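TodX (Pseudomonas putida, PDB 3BS0) is an outer-membrane beta-barrel protein that transports toluene, and probably related hydrophobic molecules, across the outer membrane. Local coordinates at residues S244-A256 against L264-E276. Residues are numbered along the deposited sequence; the frame is centred on the assembly and turned at random.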
ATOM      1  N   SER A 244      -3.737  13.368  -6.411  1.00 71.73           N
ATOM      2  CA  SER A 244      -3.711  13.888  -7.771  1.00 71.18           C
ATOM      3  C   SER A 244      -2.472  13.374  -8.493  1.00 69.89           C
ATOM      4  O   SER A 244      -1.559  14.147  -8.803  1.00 69.83           O
ATOM      5  CB  SER A 244      -3.695  15.420  -7.762  1.00 72.17           C
ATOM      6  OG  SER A 244      -2.411  15.919  -7.414  1.00 72.59           O
ATOM      7  N   VAL A 245      -2.445  12.068  -8.758  1.00 67.64           N
ATOM      8  CA  VAL A 245      -1.306  11.459  -9.440  1.00 65.34           C
ATOM      9  C   VAL A 245      -1.577  11.332 -10.923  1.00 64.66           C
ATOM     10  O   VAL A 245      -2.719  11.132 -11.340  1.00 65.55           O
ATOM     11  CB  VAL A 245      -0.995  10.054  -8.903  1.00 62.69           C
ATOM     12  CG1 VAL A 245      -2.038   9.071  -9.382  1.00 63.03           C
ATOM     13  CG2 VAL A 245       0.381   9.632  -9.349  1.00 61.13           C
ATOM     14  N   GLY A 246      -0.524  11.460 -11.720  1.00 62.71           N
ATOM     15  CA  GLY A 246      -0.690  11.336 -13.151  1.00 59.86           C
ATOM     16  C   GLY A 246      -0.696   9.871 -13.544  1.00 59.64           C
ATOM     17  O   GLY A 246      -0.929   8.985 -12.711  1.00 60.40           O
ATOM     18  N   ASP A 247      -0.446   9.612 -14.823  1.00 56.47           N
ATOM     19  CA  ASP A 247      -0.395   8.254 -15.333  1.00 52.60           C
ATOM     20  C   ASP A 247       0.950   7.658 -14.949  1.00 48.89           C
ATOM     21  O   ASP A 247       1.937   8.382 -14.831  1.00 50.17           O
ATOM     22  CB  ASP A 247      -0.493   8.251 -16.867  1.00 55.30           C
ATOM     23  CG  ASP A 247      -1.749   8.931 -17.385  1.00 58.56           C
ATOM     24  OD1 ASP A 247      -2.859   8.589 -16.911  1.00 62.30           O
ATOM     25  OD2 ASP A 247      -1.629   9.798 -18.277  1.00 58.15           O
ATOM     26  N   LEU A 248       1.002   6.351 -14.728  1.00 42.95           N
ATOM     27  CA  LEU A 248       2.285   5.741 -14.453  1.00 38.20           C
ATOM     28  C   LEU A 248       2.798   5.544 -15.870  1.00 38.18           C
ATOM     29  O   LEU A 248       2.065   5.042 -16.723  1.00 36.67           O
ATOM     30  CB  LEU A 248       2.144   4.371 -13.794  1.00 35.01           C
ATOM     31  CG  LEU A 248       1.744   4.193 -12.337  1.00 32.74           C
ATOM     32  CD1 LEU A 248       2.078   2.746 -11.934  1.00 28.64           C
ATOM     33  CD2 LEU A 248       2.481   5.177 -11.453  1.00 27.95           C
ATOM     34  N   GLU A 249       4.034   5.952 -16.136  1.00 37.88           N
ATOM     35  CA  GLU A 249       4.591   5.789 -17.474  1.00 38.31           C
ATOM     36  C   GLU A 249       6.052   5.356 -17.462  1.00 37.84           C
ATOM     37  O   GLU A 249       6.841   5.773 -16.616  1.00 38.59           O
ATOM     38  CB  GLU A 249       4.441   7.077 -18.290  1.00 37.53           C
ATOM     39  CG  GLU A 249       4.441   6.799 -19.780  1.00 39.75           C
ATOM     40  CD  GLU A 249       4.045   7.992 -20.615  1.00 42.20           C
ATOM     41  OE1 GLU A 249       3.130   8.729 -20.186  1.00 43.24           O
ATOM     42  OE2 GLU A 249       4.638   8.186 -21.702  1.00 41.36           O
ATOM     43  N   GLY A 250       6.408   4.504 -18.408  1.00 37.11           N
ATOM     44  CA  GLY A 250       7.767   4.032 -18.472  1.00 36.45           C
ATOM     45  C   GLY A 250       7.937   3.074 -19.626  1.00 38.96           C
ATOM     46  O   GLY A 250       7.112   3.003 -20.533  1.00 40.98           O
ATOM     47  N   LYS A 251       9.021   2.321 -19.581  1.00 40.18           N
ATOM     48  CA  LYS A 251       9.314   1.368 -20.624  1.00 40.14           C
ATOM     49  C   LYS A 251       8.748   0.001 -20.259  1.00 39.44           C
ATOM     50  O   LYS A 251       8.724  -0.385 -19.085  1.00 40.99           O
ATOM     51  CB  LYS A 251      10.834   1.289 -20.840  1.00 40.46           C
ATOM     52  CG  LYS A 251      11.474   2.611 -21.257  1.00 42.56           C
ATOM     53  CD  LYS A 251      10.632   3.325 -22.318  1.00 45.47           C
ATOM     54  CE  LYS A 251      11.489   4.133 -23.303  1.00 48.14           C
ATOM     55  NZ  LYS A 251      10.731   4.424 -24.576  1.00 49.47           N
ATOM     56  N   ALA A 252       8.292  -0.717 -21.280  1.00 37.29           N
ATOM     57  CA  ALA A 252       7.711  -2.031 -21.103  1.00 35.88           C
ATOM     58  C   ALA A 252       7.990  -2.854 -22.336  1.00 36.62           C
ATOM     59  O   ALA A 252       8.099  -2.325 -23.438  1.00 40.02           O
ATOM     60  CB  ALA A 252       6.213  -1.912 -20.894  1.00 36.06           C
ATOM     61  N   THR A 253       8.121  -4.157 -22.151  1.00 36.78           N
ATOM     62  CA  THR A 253       8.364  -5.052 -23.258  1.00 33.61           C
ATOM     63  C   THR A 253       7.157  -5.955 -23.443  1.00 33.30           C
ATOM     64  O   THR A 253       6.842  -6.781 -22.589  1.00 32.60           O
ATOM     65  CB  THR A 253       9.593  -5.948 -23.015  1.00 34.14           C
ATOM     66  OG1 THR A 253      10.754  -5.138 -22.826  1.00 36.13           O
ATOM     67  CG2 THR A 253       9.812  -6.871 -24.208  1.00 33.46           C
ATOM     68  N   LEU A 254       6.456  -5.775 -24.550  1.00 34.80           N
ATOM     69  CA  LEU A 254       5.314  -6.624 -24.844  1.00 32.48           C
ATOM     70  C   LEU A 254       5.932  -7.758 -25.626  1.00 33.35           C
ATOM     71  O   LEU A 254       6.645  -7.530 -26.596  1.00 32.85           O
ATOM     72  CB  LEU A 254       4.307  -5.912 -25.720  1.00 32.47           C
ATOM     73  CG  LEU A 254       3.329  -6.929 -26.292  1.00 37.62           C
ATOM     74  CD1 LEU A 254       2.396  -7.430 -25.191  1.00 36.56           C
ATOM     75  CD2 LEU A 254       2.544  -6.299 -27.429  1.00 38.29           C
ATOM     76  N   SER A 255       5.674  -8.980 -25.199  1.00 33.22           N
ATOM     77  CA  SER A 255       6.251 -10.119 -25.873  1.00 31.08           C
ATOM     78  C   SER A 255       5.230 -11.223 -26.127  1.00 29.35           C
ATOM     79  O   SER A 255       4.608 -11.743 -25.222  1.00 30.66           O
ATOM     80  CB  SER A 255       7.432 -10.633 -25.060  1.00 30.26           C
ATOM     81  OG  SER A 255       7.238 -11.983 -24.745  1.00 36.84           O
ATOM     82  N   ALA A 256       5.065 -11.551 -27.394  1.00 29.57           N
ATOM     83  CA  ALA A 256       4.128 -12.549 -27.843  1.00 27.90           C
ATOM     84  C   ALA A 256       4.822 -13.888 -27.858  1.00 26.23           C
ATOM     85  O   ALA A 256       6.011 -13.966 -28.160  1.00 26.23           O
ATOM     86  CB  ALA A 256       3.633 -12.190 -29.251  1.00 25.99           C
ATOM     87  N   LEU A 264       8.357 -13.197 -29.485  1.00 35.31           N
ATOM     88  CA  LEU A 264       8.429 -12.036 -30.368  1.00 35.11           C
ATOM     89  C   LEU A 264       8.212 -10.783 -29.527  1.00 34.06           C
ATOM     90  O   LEU A 264       7.114 -10.219 -29.506  1.00 30.58           O
ATOM     91  CB  LEU A 264       7.352 -12.145 -31.461  1.00 35.06           C
ATOM     92  CG  LEU A 264       7.405 -11.243 -32.701  1.00 36.55           C
ATOM     93  CD1 LEU A 264       6.147 -11.499 -33.555  1.00 37.59           C
ATOM     94  CD2 LEU A 264       7.494  -9.776 -32.307  1.00 31.62           C
ATOM     95  N   PRO A 265       9.270 -10.334 -28.829  1.00 35.26           N
ATOM     96  CA  PRO A 265       9.335  -9.159 -27.946  1.00 35.56           C
ATOM     97  C   PRO A 265       9.177  -7.837 -28.676  1.00 37.60           C
ATOM     98  O   PRO A 265       9.452  -7.734 -29.865  1.00 36.01           O
ATOM     99  CB  PRO A 265      10.719  -9.269 -27.337  1.00 36.16           C
ATOM    100  CG  PRO A 265      11.523  -9.780 -28.503  1.00 37.38           C
ATOM    101  CD  PRO A 265      10.616 -10.911 -28.998  1.00 37.68           C
ATOM    102  N   LEU A 266       8.740  -6.815 -27.957  1.00 39.92           N
ATOM    103  CA  LEU A 266       8.596  -5.529 -28.577  1.00 39.82           C
ATOM    104  C   LEU A 266       8.515  -4.418 -27.545  1.00 41.98           C
ATOM    105  O   LEU A 266       7.553  -4.315 -26.776  1.00 42.05           O
ATOM    106  CB  LEU A 266       7.412  -5.564 -29.544  1.00 42.64           C
ATOM    107  CG  LEU A 266       5.968  -5.137 -29.319  1.00 46.10           C
ATOM    108  CD1 LEU A 266       5.897  -3.630 -29.361  1.00 45.16           C
ATOM    109  CD2 LEU A 266       5.094  -5.709 -30.440  1.00 45.48           C
ATOM    110  N   ASP A 267       9.582  -3.611 -27.529  1.00 42.65           N
ATOM    111  CA  ASP A 267       9.751  -2.481 -26.612  1.00 41.69           C
ATOM    112  C   ASP A 267       8.934  -1.285 -27.019  1.00 41.94           C
ATOM    113  O   ASP A 267       8.751  -1.024 -28.204  1.00 42.26           O
ATOM    114  CB  ASP A 267      11.207  -2.037 -26.561  1.00 41.29           C
ATOM    115  CG  ASP A 267      12.157  -3.190 -26.451  1.00 41.31           C
ATOM    116  OD1 ASP A 267      11.905  -4.094 -25.627  1.00 44.25           O
ATOM    117  OD2 ASP A 267      13.162  -3.186 -27.185  1.00 37.30           O
ATOM    118  N   GLY A 268       8.461  -0.550 -26.024  1.00 40.78           N
ATOM    119  CA  GLY A 268       7.668   0.623 -26.298  1.00 39.10           C
ATOM    120  C   GLY A 268       7.338   1.334 -25.011  1.00 39.85           C
ATOM    121  O   GLY A 268       7.952   1.096 -23.970  1.00 41.90           O
ATOM    122  N   ASP A 269       6.360   2.220 -25.094  1.00 38.85           N
ATOM    123  CA  ASP A 269       5.907   2.978 -23.950  1.00 38.58           C
ATOM    124  C   ASP A 269       4.641   2.329 -23.382  1.00 36.54           C
ATOM    125  O   ASP A 269       3.882   1.686 -24.112  1.00 33.17           O
ATOM    126  CB  ASP A 269       5.594   4.415 -24.376  1.00 42.22           C
ATOM    127  CG  ASP A 269       5.101   5.262 -23.226  1.00 47.01           C
ATOM    128  OD1 ASP A 269       5.939   5.669 -22.386  1.00 50.52           O
ATOM    129  OD2 ASP A 269       3.875   5.506 -23.150  1.00 46.77           O
ATOM    130  N   ILE A 270       4.430   2.485 -22.080  1.00 34.07           N
ATOM    131  CA  ILE A 270       3.249   1.940 -21.442  1.00 33.29           C
ATOM    132  C   ILE A 270       2.784   2.932 -20.420  1.00 35.38           C
ATOM    133  O   ILE A 270       3.591   3.553 -19.726  1.00 37.60           O
ATOM    134  CB  ILE A 270       3.507   0.579 -20.747  1.00 34.40           C
ATOM    135  CG1 ILE A 270       2.174  -0.126 -20.489  1.00 33.77           C
ATOM    136  CG2 ILE A 270       4.234   0.769 -19.423  1.00 34.43           C
ATOM    137  CD1 ILE A 270       2.317  -1.594 -20.094  1.00 32.83           C
ATOM    138  N   ARG A 271       1.473   3.102 -20.359  1.00 35.01           N
ATOM    139  CA  ARG A 271       0.852   4.009 -19.426  1.00 34.71           C
ATOM    140  C   ARG A 271      -0.268   3.271 -18.746  1.00 35.67           C
ATOM    141  O   ARG A 271      -1.087   2.621 -19.395  1.00 31.54           O
ATOM    142  CB  ARG A 271       0.258   5.229 -20.140  1.00 35.28           C
ATOM    143  CG  ARG A 271       1.256   6.172 -20.747  1.00 36.28           C
ATOM    144  CD  ARG A 271       0.537   7.264 -21.504  1.00 36.38           C
ATOM    145  NE  ARG A 271       0.266   6.899 -22.896  1.00 39.64           N
ATOM    146  CZ  ARG A 271      -0.724   7.416 -23.619  1.00 39.01           C
ATOM    147  NH1 ARG A 271      -1.544   8.318 -23.086  1.00 36.11           N
ATOM    148  NH2 ARG A 271      -0.891   7.036 -24.876  1.00 37.08           N
ATOM    149  N   VAL A 272      -0.279   3.366 -17.427  1.00 39.31           N
ATOM    150  CA  VAL A 272      -1.312   2.763 -16.625  1.00 43.00           C
ATOM    151  C   VAL A 272      -2.107   3.991 -16.229  1.00 46.47           C
ATOM    152  O   VAL A 272      -1.752   4.706 -15.302  1.00 44.59           O
ATOM    153  CB  VAL A 272      -0.705   2.052 -15.405  1.00 42.99           C
ATOM    154  CG1 VAL A 272      -1.795   1.473 -14.539  1.00 45.81           C
ATOM    155  CG2 VAL A 272       0.207   0.932 -15.874  1.00 44.98           C
ATOM    156  N   LYS A 273      -3.175   4.250 -16.973  1.00 53.72           N
ATOM    157  CA  LYS A 273      -4.020   5.421 -16.742  1.00 61.78           C
ATOM    158  C   LYS A 273      -4.973   5.348 -15.557  1.00 66.67           C
ATOM    159  O   LYS A 273      -5.057   4.350 -14.848  1.00 68.05           O
ATOM    160  CB  LYS A 273      -4.836   5.738 -17.999  1.00 60.05           C
ATOM    161  CG  LYS A 273      -4.029   6.250 -19.169  1.00 61.17           C
ATOM    162  CD  LYS A 273      -4.927   6.411 -20.373  1.00 63.29           C
ATOM    163  CE  LYS A 273      -4.360   7.380 -21.393  1.00 63.97           C
ATOM    164  NZ  LYS A 273      -5.331   7.599 -22.505  1.00 66.30           N
ATOM    165  N   ASN A 274      -5.687   6.450 -15.375  1.00 73.24           N
ATOM    166  CA  ASN A 274      -6.684   6.656 -14.328  1.00 79.45           C
ATOM    167  C   ASN A 274      -6.822   5.749 -13.104  1.00 82.75           C
ATOM    168  O   ASN A 274      -7.503   4.718 -13.125  1.00 83.64           O
ATOM    169  CB  ASN A 274      -8.052   6.800 -14.981  1.00 80.87           C
ATOM    170  CG  ASN A 274      -8.048   7.822 -16.091  1.00 82.96           C
ATOM    171  OD1 ASN A 274      -7.838   9.014 -15.853  1.00 84.61           O
ATOM    172  ND2 ASN A 274      -8.266   7.360 -17.319  1.00 84.27           N
ATOM    173  N   PHE A 275      -6.163   6.192 -12.039  1.00 85.70           N
ATOM    174  CA  PHE A 275      -6.180   5.600 -10.707  1.00 88.48           C
ATOM    175  C   PHE A 275      -5.546   6.702  -9.935  1.00 90.01           C
ATOM    176  O   PHE A 275      -4.627   7.361 -10.416  1.00 90.92           O
ATOM    177  CB  PHE A 275      -5.232   4.454 -10.486  1.00 89.27           C
ATOM    178  CG  PHE A 275      -5.598   3.218 -11.153  1.00 90.25           C
ATOM    179  CD1 PHE A 275      -6.885   2.697 -11.081  1.00 90.40           C
ATOM    180  CD2 PHE A 275      -4.597   2.487 -11.749  1.00 90.77           C
ATOM    181  CE1 PHE A 275      -7.134   1.455 -11.582  1.00 90.67           C
ATOM    182  CE2 PHE A 275      -4.835   1.256 -12.247  1.00 91.89           C
ATOM    183  CZ  PHE A 275      -6.089   0.733 -12.164  1.00 91.60           C
ATOM    184  N   GLU A 276      -5.996   6.875  -8.720  1.00 90.92           N
ATOM    185  CA  GLU A 276      -5.436   7.899  -7.890  1.00 92.06           C
ATOM    186  C   GLU A 276      -5.423   7.156  -6.582  1.00 90.93           C
ATOM    187  O   GLU A 276      -4.734   6.150  -6.426  1.00 91.06           O
ATOM    188  CB  GLU A 276      -6.396   9.089  -7.886  1.00 94.31           C
ATOM    189  CG  GLU A 276      -7.815   8.674  -8.282  1.00 98.69           C
ATOM    190  CD  GLU A 276      -8.596   9.767  -9.001  1.00101.37           C
ATOM    191  OE1 GLU A 276      -8.127  10.252 -10.058  1.00103.00           O
ATOM    192  OE2 GLU A 276      -9.688  10.130  -8.510  1.00102.16           O
TER
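Ala252 and Ile270 mesh on the apolar face of an antiparallel beta hairpin, where strand 248-256 runs back along strand 264-272. The Ala252 methyl, a low bump, fits against the branch point of Ile270, CB to CG2 3.6 Å; with CG1 anti to the backbone N (chi1 -163°), Ile270 presents CG2 to it. The contact is diagonal: Ala252 is paired with Gly268 and Ile270 with Gly250, and these bare partners leave the hollows into which the two side chains lean. Nearer the turn, Leu254 and Leu266 lie alongside, CD2 to CD2 4.0 Å, and Phe315 and Leu186 pack on both. Toward the other end Leu248 CB rests on Val272 CB, and Val272 also touches a bound C8E detergent. Paired backbone bonds join the strands from Leu248 with Val272 to Ala256 with Leu264, that from Leu266 N to Leu254 O being weak.

The other face is polar. Thr253 OG1 donates to Asp267 OD1 (3.2 Å), and Pro265 CB abuts Thr253 CG2. Glu249 extends across the neighbouring strand, its carboxylate wedged between Asp269 and the Arg271 aliphatic stem. The Glu249 and Asp269 carboxylates stand 73° apart, while Arg271 NE remains 4.3 Å from Glu249 OE1, beyond a salt bridge. An alanine in place of Glu249 lacks the carboxylate, and would probably leave the aliphatic part of Arg271 less packed and its guanidinium with one acidic neighbour fewer. The hairpin thus has an apolar face, packed on helix 186-194 at the turn end and on strand 214-228 at Leu248, and a polar, mixed-charge face, where two neighbouring acidic groups are probably eased by Arg271, whose NE makes a long salt bridge with Asp269 OD2.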